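Local coordinates for fanconi-associated nuclease 1 homolog (PDB 5Y7Q), which is a bacterial member of the FAN1 nuclease family, combining helical HTH and SAP-type regions with a C-terminal VRR-NUC domain, captured here bound to DNA, at residues A[48-53]-A[206-211]; A[131-136]-A[154-159]; A[143-148]-A[165-170]; A[250-255]-A[284-289]. All coordinates share one frame; numbering follows the deposited sequence.

Interaction 1 (A[48-53]-A[206-211])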
# COMPACT_ATOMS: atom_id res chain seq x y z
N ARG A 48 2.36 19.29 18.87
CA ARG A 48 3.35 20.38 18.96
C ARG A 48 4.69 19.97 18.34
O ARG A 48 5.33 20.76 17.64
CB ARG A 48 3.53 20.81 20.42
CG ARG A 48 2.24 21.05 21.20
CD ARG A 48 2.35 22.14 22.22
NE ARG A 48 2.56 21.68 23.60
CZ ARG A 48 1.72 21.93 24.61
NH1 ARG A 48 0.60 22.60 24.39
NH2 ARG A 48 1.98 21.50 25.84
N ALA A 49 5.12 18.71 18.57
CA ALA A 49 6.35 18.24 17.95
C ALA A 49 6.30 18.34 16.43
O ALA A 49 7.28 18.78 15.80
CB ALA A 49 6.64 16.79 18.36
N VAL A 50 5.17 17.95 15.82
CA VAL A 50 5.05 18.04 14.36
C VAL A 50 5.05 19.49 13.89
O VAL A 50 5.67 19.81 12.86
CB VAL A 50 3.80 17.30 13.86
CG1 VAL A 50 3.23 18.02 12.62
CG2 VAL A 50 4.15 15.87 13.51
N LEU A 51 4.35 20.38 14.61
CA LEU A 51 4.33 21.79 14.20
C LEU A 51 5.74 22.37 14.20
O LEU A 51 6.16 23.02 13.24
CB LEU A 51 3.40 22.61 15.09
CG LEU A 51 1.93 22.23 15.02
CD1 LEU A 51 1.14 23.20 15.83
CD2 LEU A 51 1.38 22.15 13.58
N ALA A 52 6.49 22.13 15.28
CA ALA A 52 7.87 22.62 15.35
C ALA A 52 8.70 22.07 14.19
O ALA A 52 9.37 22.83 13.48
CB ALA A 52 8.50 22.22 16.68
N TRP A 53 8.68 20.74 14.03
CA TRP A 53 9.41 20.08 12.95
C TRP A 53 9.13 20.73 11.60
O TRP A 53 10.07 21.03 10.84
CB TRP A 53 9.00 18.61 12.95
CG TRP A 53 9.67 17.69 12.02
CD1 TRP A 53 9.34 17.45 10.73
CD2 TRP A 53 10.75 16.81 12.34
NE1 TRP A 53 10.17 16.48 10.20
CE2 TRP A 53 11.05 16.08 11.16
CE3 TRP A 53 11.52 16.59 13.49
CZ2 TRP A 53 12.06 15.13 11.11
CZ3 TRP A 53 12.53 15.65 13.44
CH2 TRP A 53 12.79 14.93 12.26
N GLN A 206 -0.42 7.75 6.49
CA GLN A 206 0.02 7.61 7.87
C GLN A 206 -0.68 8.62 8.77
O GLN A 206 -0.81 9.80 8.42
CB GLN A 206 1.55 7.77 7.96
CG GLN A 206 2.36 6.88 6.97
CD GLN A 206 3.85 6.74 7.33
OE1 GLN A 206 4.74 7.22 6.61
NE2 GLN A 206 4.11 6.06 8.43
N ASP A 207 -1.13 8.16 9.94
CA ASP A 207 -1.86 8.96 10.91
C ASP A 207 -0.91 9.56 11.93
O ASP A 207 0.29 9.24 11.96
CB ASP A 207 -2.91 8.13 11.64
CG ASP A 207 -4.13 7.83 10.80
OD1 ASP A 207 -4.13 8.14 9.59
OD2 ASP A 207 -5.12 7.28 11.35
N TRP A 208 -1.46 10.39 12.82
CA TRP A 208 -0.70 10.86 13.97
C TRP A 208 -0.52 9.76 15.01
O TRP A 208 0.40 9.85 15.84
CB TRP A 208 -1.37 12.07 14.61
CG TRP A 208 -1.98 13.05 13.65
CD1 TRP A 208 -3.26 13.04 13.16
CD2 TRP A 208 -1.35 14.21 13.08
NE1 TRP A 208 -3.47 14.11 12.32
CE2 TRP A 208 -2.31 14.84 12.25
CE3 TRP A 208 -0.07 14.75 13.17
CZ2 TRP A 208 -2.02 15.99 11.53
CZ3 TRP A 208 0.22 15.89 12.45
CH2 TRP A 208 -0.75 16.50 11.64
N SER A 209 -1.36 8.72 15.00
CA SER A 209 -1.19 7.63 15.96
C SER A 209 0.11 6.85 15.72
O SER A 209 0.54 6.10 16.61
CB SER A 209 -2.41 6.71 15.92
OG SER A 209 -3.01 6.71 14.64
N GLU A 210 0.77 7.07 14.58
CA GLU A 210 2.14 6.63 14.41
C GLU A 210 3.01 6.98 15.62
O GLU A 210 3.85 6.18 16.05
CB GLU A 210 2.71 7.27 13.15
CG GLU A 210 3.59 6.35 12.35
CD GLU A 210 2.82 5.36 11.47
OE1 GLU A 210 3.47 4.41 10.98
OE2 GLU A 210 1.60 5.53 11.26
N PHE A 211 2.80 8.16 16.21
CA PHE A 211 3.60 8.55 17.37
C PHE A 211 3.31 7.69 18.59
O PHE A 211 4.23 7.31 19.32
CB PHE A 211 3.37 10.02 17.70
CG PHE A 211 4.09 10.94 16.78
CD1 PHE A 211 5.35 11.43 17.13
CD2 PHE A 211 3.54 11.30 15.56
CE1 PHE A 211 6.03 12.26 16.28
CE2 PHE A 211 4.22 12.14 14.71
CZ PHE A 211 5.47 12.62 15.07
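V50 sets its two methyl groups against two aromatic side chains, W208 and F211, three residues apart in the chain. Its CG1 meets the six-membered part of the indole at the rim, in the ring plane, with CG1 of V50 3.7 Å from CZ3 of W208; the two side chains cross at about a right angle. The other branch, CG2, comes obliquely to the far end of the phenyl ring, 3.8 Å from CZ of F211. Both rings reach V50 because W208 and F211 each carry CG beside the backbone N (chi1 -77° in F211). A backbone bond from F211 N to W208 O, 3.0 Å, links the two residues. V50 lies on helix 42-57, in the HTH region of the FAN1 family, and also packs on Y200 of helix 190-201. W208 is enclosed further by F47 and by V88 and M89 of helix 78-89, whereas F211 also forms an edge-to-face pair with F435. No hydrogen bond or charge crosses between the two segments: they meet through aliphatic and aromatic carbon alone, which implies a union held by shape and exclusion of water rather than by directional bonds.

Interaction 2 (A[131-136]-A[154-159]). With nucleotides of chain D.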
# COMPACT_ATOMS: atom_id res chain seq x y z
N GLN A 131 -25.73 14.34 6.99
CA GLN A 131 -24.86 14.69 8.11
C GLN A 131 -25.65 14.72 9.41
O GLN A 131 -25.16 14.28 10.46
CB GLN A 131 -24.19 16.04 7.87
CG GLN A 131 -23.89 16.37 6.42
CD GLN A 131 -23.20 17.73 6.28
OE1 GLN A 131 -23.64 18.60 5.52
NE2 GLN A 131 -22.13 17.92 7.02
N LEU A 132 -26.87 15.26 9.35
CA LEU A 132 -27.81 15.14 10.45
C LEU A 132 -27.96 13.70 10.88
O LEU A 132 -28.02 13.39 12.07
CB LEU A 132 -29.16 15.72 10.05
CG LEU A 132 -30.26 15.62 11.09
CD1 LEU A 132 -29.87 16.45 12.28
CD2 LEU A 132 -31.59 16.10 10.52
N PHE A 133 -27.99 12.79 9.90
CA PHE A 133 -28.12 11.37 10.21
C PHE A 133 -26.86 10.82 10.84
O PHE A 133 -26.93 9.87 11.63
CB PHE A 133 -28.46 10.59 8.95
CG PHE A 133 -29.91 10.29 8.83
CD1 PHE A 133 -30.83 11.32 8.73
CD2 PHE A 133 -30.37 8.98 8.86
CE1 PHE A 133 -32.17 11.04 8.64
CE2 PHE A 133 -31.71 8.70 8.78
CZ PHE A 133 -32.62 9.74 8.67
N GLY A 134 -25.70 11.40 10.51
CA GLY A 134 -24.47 10.99 11.18
C GLY A 134 -24.44 11.40 12.63
O GLY A 134 -24.06 10.61 13.51
N LEU A 135 -24.87 12.62 12.92
CA LEU A 135 -24.84 13.09 14.30
C LEU A 135 -25.88 12.41 15.19
O LEU A 135 -25.64 12.21 16.38
CB LEU A 135 -25.03 14.61 14.33
CG LEU A 135 -23.85 15.36 13.71
CD1 LEU A 135 -24.31 16.63 13.01
CD2 LEU A 135 -22.83 15.68 14.79
N LEU A 136 -27.01 11.99 14.65
CA LEU A 136 -28.17 11.66 15.48
C LEU A 136 -28.37 10.16 15.65
O LEU A 136 -27.96 9.35 14.82
CB LEU A 136 -29.44 12.26 14.88
CG LEU A 136 -29.79 13.61 15.48
CD1 LEU A 136 -31.08 14.11 14.88
CD2 LEU A 136 -29.97 13.36 16.92
N LEU A 154 -37.93 -0.02 9.55
CA LEU A 154 -36.90 -0.27 8.55
C LEU A 154 -35.66 0.51 8.92
O LEU A 154 -35.71 1.43 9.73
CB LEU A 154 -37.38 0.07 7.14
CG LEU A 154 -38.18 1.35 6.86
CD1 LEU A 154 -37.28 2.55 6.78
CD2 LEU A 154 -38.95 1.19 5.56
N ARG A 155 -34.55 0.14 8.29
CA ARG A 155 -33.23 0.50 8.79
C ARG A 155 -32.99 2.00 8.68
O ARG A 155 -33.88 2.78 8.32
CB ARG A 155 -32.14 -0.25 8.03
CG ARG A 155 -31.84 -1.64 8.54
CD ARG A 155 -30.50 -2.12 8.00
NE ARG A 155 -30.64 -3.11 6.95
CZ ARG A 155 -30.67 -4.42 7.17
NH1 ARG A 155 -30.56 -4.89 8.42
NH2 ARG A 155 -30.80 -5.27 6.16
N LYS A 156 -31.77 2.40 9.06
CA LYS A 156 -31.42 3.81 9.12
C LYS A 156 -31.01 4.37 7.76
O LYS A 156 -31.40 5.49 7.40
CB LYS A 156 -30.30 4.02 10.15
CG LYS A 156 -29.97 5.49 10.43
CD LYS A 156 -28.95 5.65 11.56
CE LYS A 156 -28.47 7.11 11.66
NZ LYS A 156 -27.53 7.33 12.81
N ASP A 157 -30.23 3.60 6.98
CA ASP A 157 -29.82 4.05 5.66
C ASP A 157 -31.01 4.11 4.71
O ASP A 157 -31.11 5.03 3.88
CB ASP A 157 -28.72 3.14 5.10
CG ASP A 157 -29.02 1.64 5.32
OD1 ASP A 157 -28.56 1.08 6.35
OD2 ASP A 157 -29.72 1.03 4.47
N ALA A 158 -31.92 3.13 4.81
CA ALA A 158 -33.16 3.16 4.06
C ALA A 158 -34.02 4.35 4.46
O ALA A 158 -34.68 4.98 3.62
CB ALA A 158 -33.93 1.85 4.28
N LEU A 159 -34.04 4.67 5.75
CA LEU A 159 -34.79 5.83 6.22
C LEU A 159 -34.24 7.11 5.58
O LEU A 159 -35.00 7.94 5.06
CB LEU A 159 -34.70 5.91 7.73
CG LEU A 159 -35.85 6.60 8.43
CD1 LEU A 159 -37.10 5.77 8.23
CD2 LEU A 159 -35.50 6.73 9.89
P DA D 21 -29.55 0.07 11.39
OP1 DA D 21 -29.06 0.51 10.06
OP2 DA D 21 -30.84 0.56 11.93
O5' DA D 21 -29.63 -1.51 11.33
C5' DA D 21 -30.43 -2.17 12.25
C4' DA D 21 -30.02 -3.61 12.37
O4' DA D 21 -29.25 -3.77 13.59
C3' DA D 21 -31.19 -4.55 12.46
O3' DA D 21 -31.05 -5.63 11.59
C2' DA D 21 -31.24 -4.99 13.91
C1' DA D 21 -29.85 -4.71 14.45
N9 DA D 21 -29.90 -4.15 15.80
C8 DA D 21 -30.40 -2.93 16.17
N7 DA D 21 -30.36 -2.71 17.46
C5 DA D 21 -29.82 -3.87 17.98
C6 DA D 21 -29.52 -4.26 19.30
N6 DA D 21 -29.73 -3.48 20.37
N1 DA D 21 -28.98 -5.48 19.48
C2 DA D 21 -28.77 -6.26 18.40
N3 DA D 21 -29.01 -6.00 17.12
C4 DA D 21 -29.54 -4.77 16.98
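K156 and L159, at the start of helix 156-163, are the residues this segment brings against F133. Just before them R155 occupies the N-cap position and turns to the nucleic acid: its chain bends at chi3, and NH1 of R155 comes 3.3 Å from O3' of DA21 of chain D, which lies at the guanidinium edge, while a DNA phosphate forms a salt bridge with the same nitrogen. The backbone N of K156 makes a weak hydrogen bond, 3.5 Å, to OP1 of DA21 of chain D. A phosphate near a helix N-terminus is a common way for proteins to meet DNA; both segments lie in the SAP-type region, and the helix dipole would probably add to the attraction. The K156 side chain runs off at roughly a right angle to that phosphate's direction, fully extended (CG anti to the backbone N, chi1 -173°), passing along the F133 ring with its CG 3.8 Å from CD2 of F133. NZ of K156 then bonds two carbonyls at the end of helix 129-135, F133 O and L136 O, each at 2.9 Å and almost head-on (C=O...N angles 163° and 169°); it also forms a salt bridge with a DNA phosphate. L159 closes the segment, placing CB at the edge of the phenyl ring, 4.2 Å from CE2 of F133, and also touching L149.

Interaction 3 (A[143-148]-A[165-170])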
# COMPACT_ATOMS: atom_id res chain seq x y z
N GLN A 143 -38.35 9.60 15.92
CA GLN A 143 -39.32 10.49 16.55
C GLN A 143 -39.41 11.83 15.81
O GLN A 143 -40.51 12.37 15.64
CB GLN A 143 -38.94 10.72 18.01
CG GLN A 143 -39.90 11.60 18.77
CD GLN A 143 -39.35 12.04 20.11
OE1 GLN A 143 -38.15 11.92 20.37
NE2 GLN A 143 -40.23 12.57 20.96
N LEU A 144 -38.28 12.37 15.37
CA LEU A 144 -38.25 13.69 14.77
C LEU A 144 -39.17 13.77 13.56
O LEU A 144 -40.06 14.62 13.48
CB LEU A 144 -36.82 14.07 14.38
CG LEU A 144 -36.69 15.41 13.65
CD1 LEU A 144 -37.48 16.53 14.35
CD2 LEU A 144 -35.23 15.81 13.52
N PHE A 145 -38.95 12.89 12.59
CA PHE A 145 -39.71 12.83 11.35
C PHE A 145 -40.93 11.93 11.43
O PHE A 145 -41.44 11.53 10.39
CB PHE A 145 -38.80 12.41 10.21
CG PHE A 145 -37.59 13.27 10.08
CD1 PHE A 145 -36.33 12.78 10.43
CD2 PHE A 145 -37.70 14.58 9.63
CE1 PHE A 145 -35.19 13.58 10.31
CE2 PHE A 145 -36.57 15.38 9.52
CZ PHE A 145 -35.31 14.88 9.86
N ARG A 146 -41.34 11.54 12.65
CA ARG A 146 -42.40 10.55 12.81
C ARG A 146 -43.63 10.84 11.94
O ARG A 146 -44.27 9.90 11.46
CB ARG A 146 -42.81 10.45 14.29
CG ARG A 146 -44.09 11.21 14.68
CD ARG A 146 -43.77 12.54 15.33
NE ARG A 146 -43.15 12.35 16.64
CZ ARG A 146 -43.81 12.34 17.79
NH1 ARG A 146 -45.12 12.53 17.81
NH2 ARG A 146 -43.15 12.14 18.92
N ASP A 147 -43.94 12.12 11.70
CA ASP A 147 -45.14 12.45 10.93
C ASP A 147 -44.96 12.20 9.43
O ASP A 147 -45.97 12.13 8.70
CB ASP A 147 -45.55 13.91 11.19
CG ASP A 147 -45.90 14.18 12.67
OD1 ASP A 147 -46.51 13.30 13.32
OD2 ASP A 147 -45.56 15.27 13.18
N HIS A 148 -43.72 12.08 8.95
CA HIS A 148 -43.44 11.64 7.59
C HIS A 148 -43.08 10.16 7.50
O HIS A 148 -42.74 9.69 6.40
CB HIS A 148 -42.31 12.47 6.98
CG HIS A 148 -42.51 13.95 7.08
ND1 HIS A 148 -42.32 14.65 8.25
CD2 HIS A 148 -42.85 14.87 6.14
CE1 HIS A 148 -42.55 15.94 8.04
NE2 HIS A 148 -42.88 16.10 6.77
N PRO A 165 -35.19 12.66 -0.99
CA PRO A 165 -36.00 13.41 -1.96
C PRO A 165 -36.98 14.37 -1.30
O PRO A 165 -37.44 15.32 -1.95
CB PRO A 165 -36.73 12.32 -2.76
CG PRO A 165 -36.52 11.04 -1.99
CD PRO A 165 -35.20 11.22 -1.31
N LEU A 166 -37.31 14.17 -0.02
CA LEU A 166 -38.23 15.06 0.69
C LEU A 166 -37.54 16.33 1.21
O LEU A 166 -38.09 17.42 1.08
CB LEU A 166 -38.90 14.32 1.85
CG LEU A 166 -40.13 13.42 1.61
CD1 LEU A 166 -39.81 12.25 0.68
CD2 LEU A 166 -40.71 12.92 2.94
N PHE A 167 -36.34 16.21 1.81
CA PHE A 167 -35.67 17.33 2.48
C PHE A 167 -34.30 17.59 1.85
O PHE A 167 -33.26 17.32 2.47
CB PHE A 167 -35.45 17.06 3.97
CG PHE A 167 -36.71 16.99 4.79
CD1 PHE A 167 -37.03 18.02 5.67
CD2 PHE A 167 -37.55 15.89 4.73
CE1 PHE A 167 -38.18 17.96 6.45
CE2 PHE A 167 -38.69 15.83 5.50
CZ PHE A 167 -39.00 16.86 6.36
N PRO A 168 -34.25 18.12 0.63
CA PRO A 168 -32.94 18.41 0.02
C PRO A 168 -32.24 19.61 0.65
O PRO A 168 -31.00 19.66 0.63
CB PRO A 168 -33.29 18.67 -1.45
CG PRO A 168 -34.66 19.26 -1.37
CD PRO A 168 -35.36 18.59 -0.22
N GLU A 169 -32.99 20.57 1.19
CA GLU A 169 -32.41 21.83 1.66
C GLU A 169 -31.72 21.63 3.01
O GLU A 169 -32.29 21.03 3.93
CB GLU A 169 -33.49 22.93 1.75
CG GLU A 169 -34.39 22.94 3.00
CD GLU A 169 -35.84 22.61 2.70
OE1 GLU A 169 -36.63 23.54 2.39
OE2 GLU A 169 -36.20 21.41 2.79
N ALA A 170 -30.48 22.10 3.10
CA ALA A 170 -29.72 22.00 4.34
C ALA A 170 -30.13 23.10 5.32
O ALA A 170 -30.60 24.17 4.94
CB ALA A 170 -28.22 22.07 4.05
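F167 takes part in two edge-to-face pairs in different roles: it offers its edge to the imidazole of H148 and receives the edge of F145 on one of its own faces. CG of F167 stands anti to its carbonyl carbon (chi1 -67°), sending the ring toward F145 and H148. Toward H148 it points CZ, which stands 3.9 Å above the imidazole plane, displaced toward the rim and equally distant, at 4.0 Å, from H148 CE1 and H148 NE2. These two rings have centroids 5.4 Å apart and planes at 74°, a clear T-shaped arrangement, and the side chains cross at about a right angle. F145 and F167 instead run past one another in opposite directions, their planes at 62°; CE2 of F145 sits 4.2 Å above the F167 ring, again off its centre. L166 adds a looser aliphatic contact, its CD2 4.3 Å from CD2 of H148. F145 and H148 face the same partner because the chain makes a tight 3-10 turn between them, closed by H148 N bonding to F145 O at 2.8 Å. The cluster grades from the buried F145 to the exposed H148, with L144 CG covering the centre of one F145 face. In the SAP-type region it ties the end of helix 138-144 to the loop that joins helix 156-163 to strand 171-172. Helix 129-135 packs on the cluster, L132 touching F145 and L129 touching F167.

Interaction 4 (A[250-255]-A[284-289])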
# COMPACT_ATOMS: atom_id res chain seq x y z
N GLN A 250 -9.95 10.36 -4.93
CA GLN A 250 -11.18 10.42 -4.13
C GLN A 250 -12.42 10.53 -5.01
O GLN A 250 -13.34 9.69 -4.93
CB GLN A 250 -11.10 11.60 -3.16
CG GLN A 250 -9.96 11.50 -2.17
CD GLN A 250 -10.38 10.84 -0.88
OE1 GLN A 250 -11.07 11.44 -0.05
NE2 GLN A 250 -9.96 9.59 -0.69
N ARG A 251 -12.47 11.56 -5.86
CA ARG A 251 -13.67 11.78 -6.66
C ARG A 251 -13.96 10.60 -7.58
O ARG A 251 -15.12 10.24 -7.79
CB ARG A 251 -13.54 13.08 -7.46
CG ARG A 251 -13.64 14.35 -6.63
CD ARG A 251 -12.84 15.50 -7.26
NE ARG A 251 -13.40 15.96 -8.54
CZ ARG A 251 -12.75 16.72 -9.42
NH1 ARG A 251 -11.50 17.10 -9.18
NH2 ARG A 251 -13.34 17.09 -10.55
N PHE A 252 -12.91 9.97 -8.13
CA PHE A 252 -13.12 8.77 -8.94
C PHE A 252 -13.77 7.67 -8.12
O PHE A 252 -14.79 7.09 -8.52
CB PHE A 252 -11.79 8.28 -9.53
CG PHE A 252 -11.88 6.95 -10.23
CD1 PHE A 252 -12.69 6.79 -11.35
CD2 PHE A 252 -11.14 5.86 -9.79
CE1 PHE A 252 -12.78 5.57 -12.00
CE2 PHE A 252 -11.21 4.63 -10.44
CZ PHE A 252 -12.03 4.48 -11.54
N ASP A 253 -13.21 7.39 -6.94
CA ASP A 253 -13.78 6.40 -6.03
C ASP A 253 -15.20 6.73 -5.60
O ASP A 253 -15.90 5.84 -5.10
CB ASP A 253 -12.88 6.26 -4.79
CG ASP A 253 -11.83 5.18 -4.96
OD1 ASP A 253 -12.17 4.15 -5.57
OD2 ASP A 253 -10.68 5.36 -4.49
N LEU A 254 -15.66 7.97 -5.79
CA LEU A 254 -17.06 8.30 -5.52
C LEU A 254 -17.97 8.19 -6.74
O LEU A 254 -19.16 8.49 -6.62
CB LEU A 254 -17.19 9.71 -4.93
CG LEU A 254 -16.77 9.92 -3.48
CD1 LEU A 254 -17.37 11.22 -2.94
CD2 LEU A 254 -17.13 8.73 -2.60
N GLY A 255 -17.46 7.78 -7.90
CA GLY A 255 -18.31 7.61 -9.07
C GLY A 255 -18.39 8.78 -10.02
O GLY A 255 -19.37 8.89 -10.77
N PHE A 284 -3.58 4.83 -14.98
CA PHE A 284 -3.74 3.38 -15.11
C PHE A 284 -5.11 2.93 -14.61
O PHE A 284 -5.89 2.32 -15.36
CB PHE A 284 -2.60 2.68 -14.34
CG PHE A 284 -2.44 1.21 -14.66
CD1 PHE A 284 -1.78 0.80 -15.80
CD2 PHE A 284 -2.91 0.24 -13.78
CE1 PHE A 284 -1.63 -0.54 -16.08
CE2 PHE A 284 -2.77 -1.10 -14.05
CZ PHE A 284 -2.13 -1.49 -15.20
N GLN A 285 -5.46 3.28 -13.37
CA GLN A 285 -6.74 2.81 -12.84
C GLN A 285 -7.91 3.35 -13.66
O GLN A 285 -8.90 2.63 -13.89
CB GLN A 285 -6.88 3.20 -11.38
CG GLN A 285 -5.59 3.05 -10.63
CD GLN A 285 -5.78 2.41 -9.27
OE1 GLN A 285 -4.92 2.54 -8.40
NE2 GLN A 285 -6.91 1.71 -9.08
N PHE A 286 -7.82 4.60 -14.12
CA PHE A 286 -8.85 5.13 -15.01
C PHE A 286 -9.06 4.18 -16.19
O PHE A 286 -10.19 3.80 -16.51
CB PHE A 286 -8.48 6.52 -15.53
CG PHE A 286 -8.57 7.60 -14.51
CD1 PHE A 286 -9.02 7.33 -13.23
CD2 PHE A 286 -8.22 8.90 -14.83
CE1 PHE A 286 -9.11 8.33 -12.30
CE2 PHE A 286 -8.31 9.91 -13.91
CZ PHE A 286 -8.75 9.63 -12.63
N ALA A 287 -7.95 3.78 -16.81
CA ALA A 287 -8.02 2.87 -17.95
C ALA A 287 -8.66 1.54 -17.56
O ALA A 287 -9.51 1.03 -18.30
CB ALA A 287 -6.62 2.64 -18.50
N GLN A 288 -8.27 0.97 -16.42
CA GLN A 288 -8.89 -0.29 -16.00
C GLN A 288 -10.39 -0.13 -15.92
O GLN A 288 -11.15 -0.95 -16.45
CB GLN A 288 -8.34 -0.75 -14.66
CG GLN A 288 -6.98 -1.41 -14.75
CD GLN A 288 -6.55 -2.09 -13.47
OE1 GLN A 288 -6.91 -1.65 -12.37
NE2 GLN A 288 -5.76 -3.16 -13.59
N HIS A 289 -10.84 0.94 -15.26
CA HIS A 289 -12.26 1.22 -15.18
C HIS A 289 -12.88 1.26 -16.57
O HIS A 289 -13.94 0.68 -16.81
CB HIS A 289 -12.48 2.53 -14.43
CG HIS A 289 -13.91 2.97 -14.38
ND1 HIS A 289 -14.88 2.28 -13.68
CD2 HIS A 289 -14.54 4.03 -14.95
CE1 HIS A 289 -16.04 2.90 -13.81
NE2 HIS A 289 -15.86 3.96 -14.58
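F252 and F286 mark the nearest approach of helices 236-253 and 273-292 here, with CA of F252 8.3 Å from CA of F286, just before the first helix ends in a Schellman motif at G255, which has positive phi and whose N bonds F252 O at 2.8 Å. F252 alone carries the contact from segment 250-255. With CG anti to the backbone N (chi1 173°), its ring is laid between F286 and H289, and the two meet it in different ways. F286 brings its edge over a face of F252: CE1 of F286 lies 3.7 Å from CG of F252, the centroids are 5.1 Å apart and the planes make 61°. H289 receives the far edge of the same phenyl group on an imidazole face, CE1 of F252 standing 3.6 Å above it toward the rim, with planes at 79°. CZ of F252 also touches the aliphatic root of this histidine, 3.5 Å from CB of H289. F252 is thus a face acceptor in one T-shaped pair and an edge donor in the other. O of Q285 lies obliquely to the F252 ring, 4.3 Å from CZ of F252; OE1 of Q285 is hydrogen-bonded by R249 of helix 236-253. Helix 258-264 lies against the cluster through L258, which touches both F252 and F286, and helix 296-304 adds L302 beside F286.

How the interactions relate
Interactions 2 and 3 are neighbours in the SAP-type region, about 11 Å apart between centres, and join directly where L132 and F133 pack on F145; interaction 2 joins helices 129-135 and 156-163, interaction 3 the end of helix 138-144 and the loop after helix 156-163. Interactions 1 and 4 stand apart, about 31 Å from each other between centres, though helices 209-215 and 236-253 follow one another in the chain. Interactions 1 and 2 are buried, 3 and 4 only partly. Chemistry follows place: interaction 1 is purely apolar, 3 and 4 are aromatic clusters each including a histidine, and interaction 2, which carries DA21 of chain D, adds lysine-to-carbonyl bonds and phosphate contacts to its packing.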